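Malic enzyme (Entamoeba histolytica, PDB 3NV9) probably catalyses, as malic enzymes do, the oxidative decarboxylation of malate to pyruvate with NAD or NADP as acceptor, and works as a dimer. Local coordinates at residues 23-34 / 476-485; 93-103 / 113-124. All blocks are in the same frame, centred on the assembly; numbering follows the deposited sequence.

Contact 1: 23-34 / 476-485. With SO4 (sulfate ion), chain D.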
loop_
_atom_site.group_PDB
_atom_site.type_symbol
_atom_site.label_atom_id
_atom_site.label_comp_id
_atom_site.label_asym_id
_atom_site.label_seq_id
_atom_site.Cartn_x
_atom_site.Cartn_y
_atom_site.Cartn_z
ATOM N N GLN A 23 35.171 9.620 18.567
ATOM C CA GLN A 23 35.267 8.431 17.738
ATOM C C GLN A 23 34.122 7.427 17.984
ATOM O O GLN A 23 33.522 6.922 17.021
ATOM C CB GLN A 23 36.616 7.714 17.912
ATOM C CG GLN A 23 37.865 8.469 17.374
ATOM C CD GLN A 23 39.188 7.742 17.775
ATOM O OE1 GLN A 23 39.348 7.398 18.934
ATOM N NE2 GLN A 23 40.086 7.464 16.795
ATOM N N ARG A 24 33.845 7.121 19.248
ATOM C CA ARG A 24 32.829 6.136 19.584
ATOM C C ARG A 24 31.452 6.599 19.056
ATOM O O ARG A 24 30.775 5.837 18.351
ATOM C CB ARG A 24 32.856 5.796 21.090
ATOM C CG ARG A 24 31.583 5.116 21.634
ATOM C CD ARG A 24 31.731 4.647 23.109
ATOM N NE ARG A 24 32.886 3.784 23.243
ATOM C CZ ARG A 24 32.825 2.457 23.318
ATOM N NH1 ARG A 24 31.657 1.819 23.286
ATOM N NH2 ARG A 24 33.943 1.762 23.415
ATOM N N ALA A 25 31.075 7.854 19.335
ATOM C CA ALA A 25 29.828 8.419 18.800
ATOM C C ALA A 25 29.758 8.414 17.275
ATOM O O ALA A 25 28.732 8.063 16.678
ATOM C CB ALA A 25 29.547 9.840 19.354
ATOM N N VAL A 26 30.853 8.805 16.630
ATOM C CA VAL A 26 30.863 8.881 15.169
ATOM C C VAL A 26 30.776 7.475 14.634
ATOM O O VAL A 26 30.032 7.257 13.702
ATOM C CB VAL A 26 32.127 9.598 14.631
ATOM C CG1 VAL A 26 32.277 9.420 13.070
ATOM C CG2 VAL A 26 32.064 11.074 14.991
ATOM N N ALA A 27 31.506 6.522 15.227
ATOM C CA ALA A 27 31.520 5.123 14.757
ATOM C C ALA A 27 30.185 4.441 14.919
ATOM O O ALA A 27 29.826 3.655 14.066
ATOM C CB ALA A 27 32.609 4.270 15.411
ATOM N N LYS A 28 29.430 4.751 15.960
ATOM C CA LYS A 28 28.051 4.242 16.014
ATOM C C LYS A 28 27.200 4.740 14.860
ATOM O O LYS A 28 26.367 3.987 14.323
ATOM C CB LYS A 28 27.377 4.629 17.310
ATOM C CG LYS A 28 27.894 3.812 18.492
ATOM C CD LYS A 28 27.632 4.527 19.846
ATOM C CE LYS A 28 26.144 4.509 20.202
ATOM N NZ LYS A 28 25.927 5.018 21.590
ATOM N N THR A 29 27.398 6.005 14.484
ATOM C CA THR A 29 26.603 6.627 13.448
ATOM C C THR A 29 26.929 5.902 12.118
ATOM O O THR A 29 26.044 5.399 11.437
ATOM C CB THR A 29 26.820 8.175 13.427
ATOM O OG1 THR A 29 26.682 8.698 14.765
ATOM C CG2 THR A 29 25.770 8.911 12.556
ATOM N N GLN A 30 28.215 5.820 11.805
ATOM C CA GLN A 30 28.732 5.180 10.610
ATOM C C GLN A 30 28.383 3.693 10.578
ATOM O O GLN A 30 28.005 3.195 9.523
ATOM C CB GLN A 30 30.233 5.417 10.512
ATOM C CG GLN A 30 30.590 6.865 9.961
ATOM C CD GLN A 30 30.009 7.091 8.544
ATOM O OE1 GLN A 30 30.208 6.248 7.680
ATOM N NE2 GLN A 30 29.207 8.165 8.346
ATOM N N PHE A 31 28.452 2.991 11.713
ATOM C CA PHE A 31 28.042 1.559 11.730
ATOM C C PHE A 31 26.569 1.388 11.278
ATOM O O PHE A 31 26.280 0.599 10.328
ATOM C CB PHE A 31 28.251 0.903 13.091
ATOM C CG PHE A 31 27.569 -0.451 13.232
ATOM C CD1 PHE A 31 28.108 -1.587 12.616
ATOM C CD2 PHE A 31 26.383 -0.580 13.966
ATOM C CE1 PHE A 31 27.463 -2.849 12.721
ATOM C CE2 PHE A 31 25.747 -1.834 14.108
ATOM C CZ PHE A 31 26.281 -2.971 13.480
ATOM N N TYR A 32 25.670 2.145 11.914
ATOM C CA TYR A 32 24.264 2.070 11.599
ATOM C C TYR A 32 23.925 2.575 10.223
ATOM O O TYR A 32 23.078 1.983 9.564
ATOM C CB TYR A 32 23.402 2.716 12.661
ATOM C CG TYR A 32 23.295 1.851 13.905
ATOM C CD1 TYR A 32 22.749 0.559 13.844
ATOM C CD2 TYR A 32 23.748 2.309 15.133
ATOM C CE1 TYR A 32 22.675 -0.230 14.961
ATOM C CE2 TYR A 32 23.667 1.514 16.259
ATOM C CZ TYR A 32 23.132 0.271 16.171
ATOM O OH TYR A 32 23.059 -0.490 17.311
ATOM N N LYS A 33 24.579 3.629 9.737
ATOM C CA LYS A 33 24.364 3.963 8.324
ATOM C C LYS A 33 24.826 2.831 7.404
ATOM O O LYS A 33 24.114 2.456 6.493
ATOM C CB LYS A 33 25.056 5.271 7.919
ATOM C CG LYS A 33 24.538 6.574 8.605
ATOM C CD LYS A 33 25.525 7.777 8.387
ATOM C CE LYS A 33 24.747 9.135 8.560
ATOM N NZ LYS A 33 25.639 10.390 8.600
ATOM N N GLU A 34 26.021 2.282 7.617
ATOM C CA GLU A 34 26.504 1.238 6.709
ATOM C C GLU A 34 25.671 -0.059 6.792
ATOM O O GLU A 34 25.426 -0.716 5.772
ATOM C CB GLU A 34 27.958 0.983 7.030
ATOM C CG GLU A 34 28.620 -0.033 6.139
ATOM C CD GLU A 34 28.851 0.439 4.704
ATOM O OE1 GLU A 34 28.640 1.629 4.351
ATOM O OE2 GLU A 34 29.246 -0.432 3.910
ATOM N N CYS A 476 30.432 -4.560 8.590
ATOM C CA CYS A 476 29.974 -3.219 8.938
ATOM C C CYS A 476 30.713 -2.664 10.159
ATOM O O CYS A 476 31.007 -1.469 10.231
ATOM C CB CYS A 476 28.450 -3.137 9.128
ATOM S SG CYS A 476 27.523 -3.505 7.691
ATOM N N LEU A 477 31.003 -3.533 11.114
ATOM C CA LEU A 477 31.756 -3.116 12.311
ATOM C C LEU A 477 33.147 -2.559 11.939
ATOM O O LEU A 477 33.426 -1.377 12.163
ATOM C CB LEU A 477 31.827 -4.254 13.334
ATOM C CG LEU A 477 32.410 -3.873 14.701
ATOM C CD1 LEU A 477 31.793 -2.634 15.247
ATOM C CD2 LEU A 477 32.293 -5.000 15.703
ATOM N N ALA A 478 33.973 -3.395 11.313
ATOM C CA ALA A 478 35.267 -3.001 10.773
ATOM C C ALA A 478 35.180 -1.683 9.984
ATOM O O ALA A 478 35.989 -0.788 10.155
ATOM C CB ALA A 478 35.837 -4.149 9.869
ATOM N N TYR A 479 34.179 -1.569 9.129
ATOM C CA TYR A 479 33.976 -0.369 8.340
ATOM C C TYR A 479 33.860 0.838 9.261
ATOM O O TYR A 479 34.514 1.891 9.043
ATOM C CB TYR A 479 32.695 -0.547 7.543
ATOM C CG TYR A 479 32.222 0.658 6.812
ATOM C CD1 TYR A 479 31.469 1.655 7.482
ATOM C CD2 TYR A 479 32.538 0.834 5.447
ATOM C CE1 TYR A 479 31.025 2.798 6.818
ATOM C CE2 TYR A 479 32.096 2.009 4.753
ATOM C CZ TYR A 479 31.330 2.970 5.453
ATOM O OH TYR A 479 30.854 4.080 4.798
ATOM N N ALA A 480 33.041 0.678 10.309
ATOM C CA ALA A 480 32.748 1.806 11.178
ATOM C C ALA A 480 34.019 2.203 11.907
ATOM O O ALA A 480 34.337 3.395 11.969
ATOM C CB ALA A 480 31.619 1.509 12.156
ATOM N N ILE A 481 34.734 1.199 12.427
ATOM C CA ILE A 481 35.966 1.404 13.173
ATOM C C ILE A 481 36.971 2.051 12.264
ATOM O O ILE A 481 37.527 3.097 12.603
ATOM C CB ILE A 481 36.490 0.100 13.736
ATOM C CG1 ILE A 481 35.618 -0.277 14.933
ATOM C CG2 ILE A 481 38.003 0.200 14.096
ATOM C CD1 ILE A 481 35.722 -1.664 15.342
ATOM N N ASN A 482 37.135 1.482 11.074
ATOM C CA ASN A 482 38.046 2.048 10.063
ATOM C C ASN A 482 37.794 3.514 9.713
ATOM O O ASN A 482 38.720 4.311 9.636
ATOM C CB ASN A 482 38.126 1.177 8.804
ATOM C CG ASN A 482 38.958 1.840 7.698
ATOM O OD1 ASN A 482 38.474 2.777 7.013
ATOM N ND2 ASN A 482 40.238 1.412 7.559
ATOM N N LYS A 483 36.540 3.881 9.532
ATOM C CA LYS A 483 36.206 5.269 9.323
ATOM C C LYS A 483 36.766 6.155 10.459
ATOM O O LYS A 483 37.091 7.318 10.215
ATOM C CB LYS A 483 34.665 5.447 9.248
ATOM C CG LYS A 483 34.000 5.275 7.882
ATOM C CD LYS A 483 33.774 6.641 7.162
ATOM C CE LYS A 483 32.954 6.475 5.871
ATOM N NZ LYS A 483 32.197 7.695 5.402
ATOM N N VAL A 484 36.823 5.666 11.700
ATOM C CA VAL A 484 37.204 6.565 12.821
ATOM C C VAL A 484 38.695 6.561 13.250
ATOM O O VAL A 484 39.186 7.543 13.827
ATOM C CB VAL A 484 36.283 6.416 14.052
ATOM C CG1 VAL A 484 34.907 6.849 13.688
ATOM C CG2 VAL A 484 36.271 5.006 14.525
ATOM N N THR A 485 39.378 5.450 12.975
ATOM C CA THR A 485 40.783 5.265 13.278
ATOM C C THR A 485 41.629 5.458 12.013
ATOM O O THR A 485 42.856 5.349 12.077
ATOM C CB THR A 485 41.089 3.835 13.823
ATOM O OG1 THR A 485 40.878 2.868 12.787
ATOM C CG2 THR A 485 40.297 3.472 15.122
HETATM S S SO4 D . 27.239 9.309 5.287
HETATM O O1 SO4 D . 27.040 10.221 6.389
HETATM O O2 SO4 D . 25.924 8.659 5.066
HETATM O O3 SO4 D . 27.616 10.011 4.059
HETATM O O4 SO4 D . 28.304 8.367 5.634
#
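Glu-34 and Tyr-479 meet flat group on flat group where two helices from near the two chain ends, 21-43 and 470-485, pack closer to antiparallel than parallel, the segment axes 8.1 Å apart and 140° between their directions. The carboxylate of Glu-34 lies over one face of the phenol ring, the planes only 15° apart, and its CG makes a CH-pi contact 3.7 Å from the Tyr-479 ring centroid. Two torsions set this up: CG of Glu-34 stands anti to the backbone N, and a bend at chi2 (70°) lays the carboxylate over the ring centre, with OE1 toward CZ. The charge has its main partner across the dimer, since OE1 of Glu-34 forms a salt bridge to Arg-71 of the second subunit, and the same arginine donates to Tyr-479 OH; this would probably favour the ionised carboxylate despite the pi cloud beneath it. At the edge of that ring lies OE1 of Gln-30, whose side chain is crossed at about a right angle by that of Lys-483, with Lys-483 CE 3.3 Å from Gln-30 OE1. The amide's other end turns to a sulfate, NE2 of Gln-30 donating to O4 at 2.9 Å; Lys-33 and Arg-71 of the second subunit also hold this anion. Between the ends the packing is apolar and close: CB of Ala-480 sits 3.5 Å from CB of Phe-31, whose ring points its edge at the backbone of Cys-476 and Leu-477. Val-484 spreads its two methyls over Val-26 and Ala-27. Beyond them the extended side chain of Gln-23, its OE1 taken by Ser-20, sends NE2 to Val-484 O at 3.1 Å, the donor standing well above the carbonyl plane.

Contact 2: 93-103 / 113-124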
loop_
_atom_site.group_PDB
_atom_site.type_symbol
_atom_site.label_atom_id
_atom_site.label_comp_id
_atom_site.label_asym_id
_atom_site.label_seq_id
_atom_site.Cartn_x
_atom_site.Cartn_y
_atom_site.Cartn_z
ATOM N N VAL A 93 -3.371 2.474 6.926
ATOM C CA VAL A 93 -2.816 3.794 7.104
ATOM C C VAL A 93 -1.885 4.128 5.950
ATOM O O VAL A 93 -1.090 3.265 5.563
ATOM C CB VAL A 93 -2.112 3.942 8.447
ATOM C CG1 VAL A 93 -1.336 5.259 8.506
ATOM C CG2 VAL A 93 -3.199 3.881 9.615
ATOM N N GLY A 94 -2.036 5.331 5.356
ATOM C CA GLY A 94 -1.099 5.801 4.320
ATOM C C GLY A 94 -0.049 6.732 4.895
ATOM O O GLY A 94 -0.390 7.675 5.570
ATOM N N VAL A 95 1.219 6.429 4.689
ATOM C CA VAL A 95 2.292 7.250 5.232
ATOM C C VAL A 95 2.646 8.136 4.053
ATOM O O VAL A 95 3.365 7.699 3.153
ATOM C CB VAL A 95 3.536 6.367 5.674
ATOM C CG1 VAL A 95 4.638 7.157 6.399
ATOM C CG2 VAL A 95 3.079 5.244 6.654
ATOM N N VAL A 96 2.090 9.338 4.040
ATOM C CA VAL A 96 2.130 10.256 2.906
ATOM C C VAL A 96 3.227 11.282 3.152
ATOM O O VAL A 96 3.283 11.918 4.200
ATOM C CB VAL A 96 0.721 10.939 2.656
ATOM C CG1 VAL A 96 0.771 11.989 1.500
ATOM C CG2 VAL A 96 -0.293 9.880 2.327
ATOM N N SER A 97 4.155 11.357 2.209
ATOM C CA SER A 97 5.241 12.339 2.277
ATOM C C SER A 97 5.580 12.828 0.880
ATOM O O SER A 97 5.395 12.084 -0.075
ATOM C CB SER A 97 6.478 11.734 2.861
ATOM O OG SER A 97 7.471 12.747 3.041
ATOM N N ASP A 98 6.044 14.069 0.767
ATOM C CA ASP A 98 6.564 14.560 -0.490
ATOM C C ASP A 98 8.082 14.577 -0.500
ATOM O O ASP A 98 8.714 15.065 -1.447
ATOM C CB ASP A 98 5.903 15.912 -0.895
ATOM C CG ASP A 98 6.310 17.112 -0.013
ATOM O OD1 ASP A 98 5.854 18.226 -0.388
ATOM O OD2 ASP A 98 7.070 17.003 0.981
ATOM N N SER A 99 8.630 13.993 0.576
ATOM C CA SER A 99 10.054 13.785 0.848
ATOM C C SER A 99 10.871 15.063 0.861
ATOM O O SER A 99 12.013 15.091 0.460
ATOM C CB SER A 99 10.671 12.757 -0.099
ATOM O OG SER A 99 9.854 11.645 -0.153
ATOM N N THR A 100 10.265 16.080 1.412
ATOM C CA THR A 100 10.756 17.422 1.377
ATOM C C THR A 100 11.457 17.773 2.728
ATOM O O THR A 100 12.346 18.588 2.753
ATOM C CB THR A 100 9.509 18.278 1.006
ATOM O OG1 THR A 100 9.733 19.057 -0.159
ATOM C CG2 THR A 100 8.901 18.994 2.097
ATOM N N ARG A 101 11.088 17.114 3.840
ATOM C CA ARG A 101 11.818 17.273 5.113
ATOM C C ARG A 101 12.158 15.892 5.727
ATOM O O ARG A 101 11.650 15.483 6.770
ATOM C CB ARG A 101 10.995 18.164 6.078
ATOM C CG ARG A 101 11.813 18.944 7.129
ATOM C CD ARG A 101 12.950 19.740 6.458
ATOM N NE ARG A 101 12.542 21.087 6.012
ATOM C CZ ARG A 101 12.998 21.745 4.929
ATOM N NH1 ARG A 101 13.883 21.203 4.082
ATOM N NH2 ARG A 101 12.546 22.979 4.685
ATOM N N VAL A 102 12.988 15.124 5.059
ATOM C CA VAL A 102 13.177 13.788 5.598
ATOM C C VAL A 102 14.384 13.680 6.482
ATOM O O VAL A 102 15.542 13.693 6.007
ATOM C CB VAL A 102 12.821 12.595 4.607
ATOM C CG1 VAL A 102 12.326 13.073 3.237
ATOM C CG2 VAL A 102 13.848 11.532 4.574
ATOM N N LEU A 103 14.078 13.587 7.785
ATOM C CA LEU A 103 15.022 13.848 8.862
ATOM C C LEU A 103 15.854 15.095 8.563
ATOM O O LEU A 103 15.355 16.010 7.958
ATOM C CB LEU A 103 15.909 12.659 9.112
ATOM C CG LEU A 103 15.225 11.294 9.107
ATOM C CD1 LEU A 103 16.322 10.216 9.142
ATOM C CD2 LEU A 103 14.278 11.164 10.323
ATOM N N GLY A 113 12.246 9.630 0.168
ATOM C CA GLY A 113 11.592 9.400 1.459
ATOM C C GLY A 113 11.193 7.929 1.731
ATOM O O GLY A 113 10.804 7.607 2.842
ATOM N N LEU A 114 11.332 7.038 0.748
ATOM C CA LEU A 114 10.872 5.642 0.865
ATOM C C LEU A 114 11.500 4.849 2.040
ATOM O O LEU A 114 10.811 4.048 2.637
ATOM C CB LEU A 114 11.135 4.883 -0.436
ATOM C CG LEU A 114 10.093 5.140 -1.511
ATOM C CD1 LEU A 114 10.686 4.828 -2.875
ATOM C CD2 LEU A 114 8.771 4.341 -1.287
ATOM N N GLY A 115 12.795 5.050 2.324
ATOM C CA GLY A 115 13.488 4.367 3.411
ATOM C C GLY A 115 12.801 4.691 4.698
ATOM O O GLY A 115 12.433 3.792 5.472
ATOM N N VAL A 116 12.575 5.975 4.942
ATOM C CA VAL A 116 11.976 6.424 6.213
ATOM C C VAL A 116 10.488 6.046 6.287
ATOM O O VAL A 116 10.008 5.601 7.340
ATOM C CB VAL A 116 12.172 7.941 6.388
ATOM C CG1 VAL A 116 11.286 8.523 7.531
ATOM C CG2 VAL A 116 13.669 8.253 6.633
ATOM N N MET A 117 9.746 6.190 5.184
ATOM C CA MET A 117 8.289 5.906 5.235
ATOM C C MET A 117 8.021 4.413 5.308
ATOM O O MET A 117 7.038 3.991 5.899
ATOM C CB MET A 117 7.509 6.533 4.048
ATOM C CG MET A 117 7.816 8.006 3.783
ATOM S SD MET A 117 7.622 9.003 5.267
ATOM C CE MET A 117 9.019 10.112 5.112
ATOM N N GLU A 118 8.903 3.616 4.711
ATOM C CA GLU A 118 8.830 2.153 4.909
ATOM C C GLU A 118 9.162 1.707 6.366
ATOM O O GLU A 118 8.570 0.789 6.887
ATOM C CB GLU A 118 9.695 1.412 3.862
ATOM C CG GLU A 118 9.210 0.038 3.678
ATOM C CD GLU A 118 9.978 -0.774 2.680
ATOM O OE1 GLU A 118 9.790 -2.031 2.656
ATOM O OE2 GLU A 118 10.773 -0.181 1.944
ATOM N N GLY A 119 10.127 2.365 7.012
ATOM C CA GLY A 119 10.443 2.087 8.414
ATOM C C GLY A 119 9.264 2.466 9.285
ATOM O O GLY A 119 8.943 1.748 10.215
ATOM N N LYS A 120 8.599 3.578 8.975
ATOM C CA LYS A 120 7.355 3.969 9.707
ATOM C C LYS A 120 6.276 2.898 9.514
ATOM O O LYS A 120 5.611 2.531 10.455
ATOM C CB LYS A 120 6.747 5.328 9.230
ATOM C CG LYS A 120 7.629 6.573 9.323
ATOM C CD LYS A 120 7.684 7.115 10.740
ATOM C CE LYS A 120 8.500 8.437 10.705
ATOM N NZ LYS A 120 8.572 9.074 12.107
ATOM N N ALA A 121 6.110 2.413 8.285
ATOM C CA ALA A 121 5.063 1.451 8.045
ATOM C C ALA A 121 5.431 0.181 8.791
ATOM O O ALA A 121 4.534 -0.462 9.313
ATOM C CB ALA A 121 4.942 1.147 6.580
ATOM N N LEU A 122 6.740 -0.200 8.769
ATOM C CA LEU A 122 7.225 -1.412 9.446
ATOM C C LEU A 122 6.841 -1.299 10.947
ATOM O O LEU A 122 6.271 -2.249 11.543
ATOM C CB LEU A 122 8.760 -1.573 9.296
ATOM C CG LEU A 122 9.425 -2.588 10.264
ATOM C CD1 LEU A 122 9.023 -4.070 9.883
ATOM C CD2 LEU A 122 10.975 -2.491 10.392
ATOM N N LEU A 123 7.079 -0.114 11.517
ATOM C CA LEU A 123 6.776 0.106 12.961
ATOM C C LEU A 123 5.289 0.143 13.287
ATOM O O LEU A 123 4.864 -0.219 14.387
ATOM C CB LEU A 123 7.410 1.393 13.475
ATOM C CG LEU A 123 8.932 1.481 13.466
ATOM C CD1 LEU A 123 9.417 2.917 13.893
ATOM C CD2 LEU A 123 9.595 0.340 14.284
ATOM N N MET A 124 4.493 0.639 12.362
ATOM C CA MET A 124 3.037 0.650 12.637
ATOM C C MET A 124 2.521 -0.789 12.762
ATOM O O MET A 124 1.620 -1.098 13.546
ATOM C CB MET A 124 2.311 1.389 11.540
ATOM C CG MET A 124 2.374 2.920 11.792
ATOM S SD MET A 124 1.766 3.736 10.343
ATOM C CE MET A 124 2.505 5.390 10.571
#
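A chi1 of -174° turns CG1 of Val-95 opposite its backbone N and divides the methyls between two methionines of the facing helix: CG1 meets SD of Met-117 at 3.7 Å, and CG2 meets CE of Met-124 at 4.0 Å. Met-117 is bent at chi2 (-53°) and again at chi3, which folds its CE against CB and OG of Ser-97, while Met-124 runs extended and brings SD to 3.9 Å from CG1 of Val-93. Strand 93-97 and helix 114-124 run nearly antiparallel, as expected for a strand and the helix that follows it in a beta-alpha-beta crossover. At the end of the strand, Ser-97 OG accepts from Ser-99 N at 3.0 Å, an ST turn, and is also hydrogen-bonded to the backbone O of Glu-168. Ser-99 OG, hydrogen-bonded to the backbone O of Pro-110, takes a weak bond from Gly-113 N at 3.1 Å. Farther along, Val-102 and Val-116 pass in opposite directions, CG2 to CG2 at 3.9 Å. Strand 92-97 lies between strands 131-136 and 164-167 in the parallel sheet, and both methionines of helix 114-128 also touch strand 131-136, while Met-124 reaches Phe-363 and Leu-367 of helix 363-372.

Overall arrangement
Two ways of joining secondary structure appear side by side. Contact 1 pairs helices from near the two ends of the chain, at the periphery and only partly buried; contact 2 lies in the interior, within the N-terminal malic enzyme domain, and joins elements close in sequence. Their centres are 25 Å apart, and they share no element and do not touch. Place matches chemistry: the outer contact mixes small apolar groups and aromatic rings with charges, amides and a bound sulfate, whereas the inner one is mostly valine and methionine, with serines where the strand gives way to loop. Both reach the second subunit, contact 1 by Arg-71 of that subunit and contact 2, among others, by Tyr-65 of that subunit, hydrogen-bonded to Lys-120.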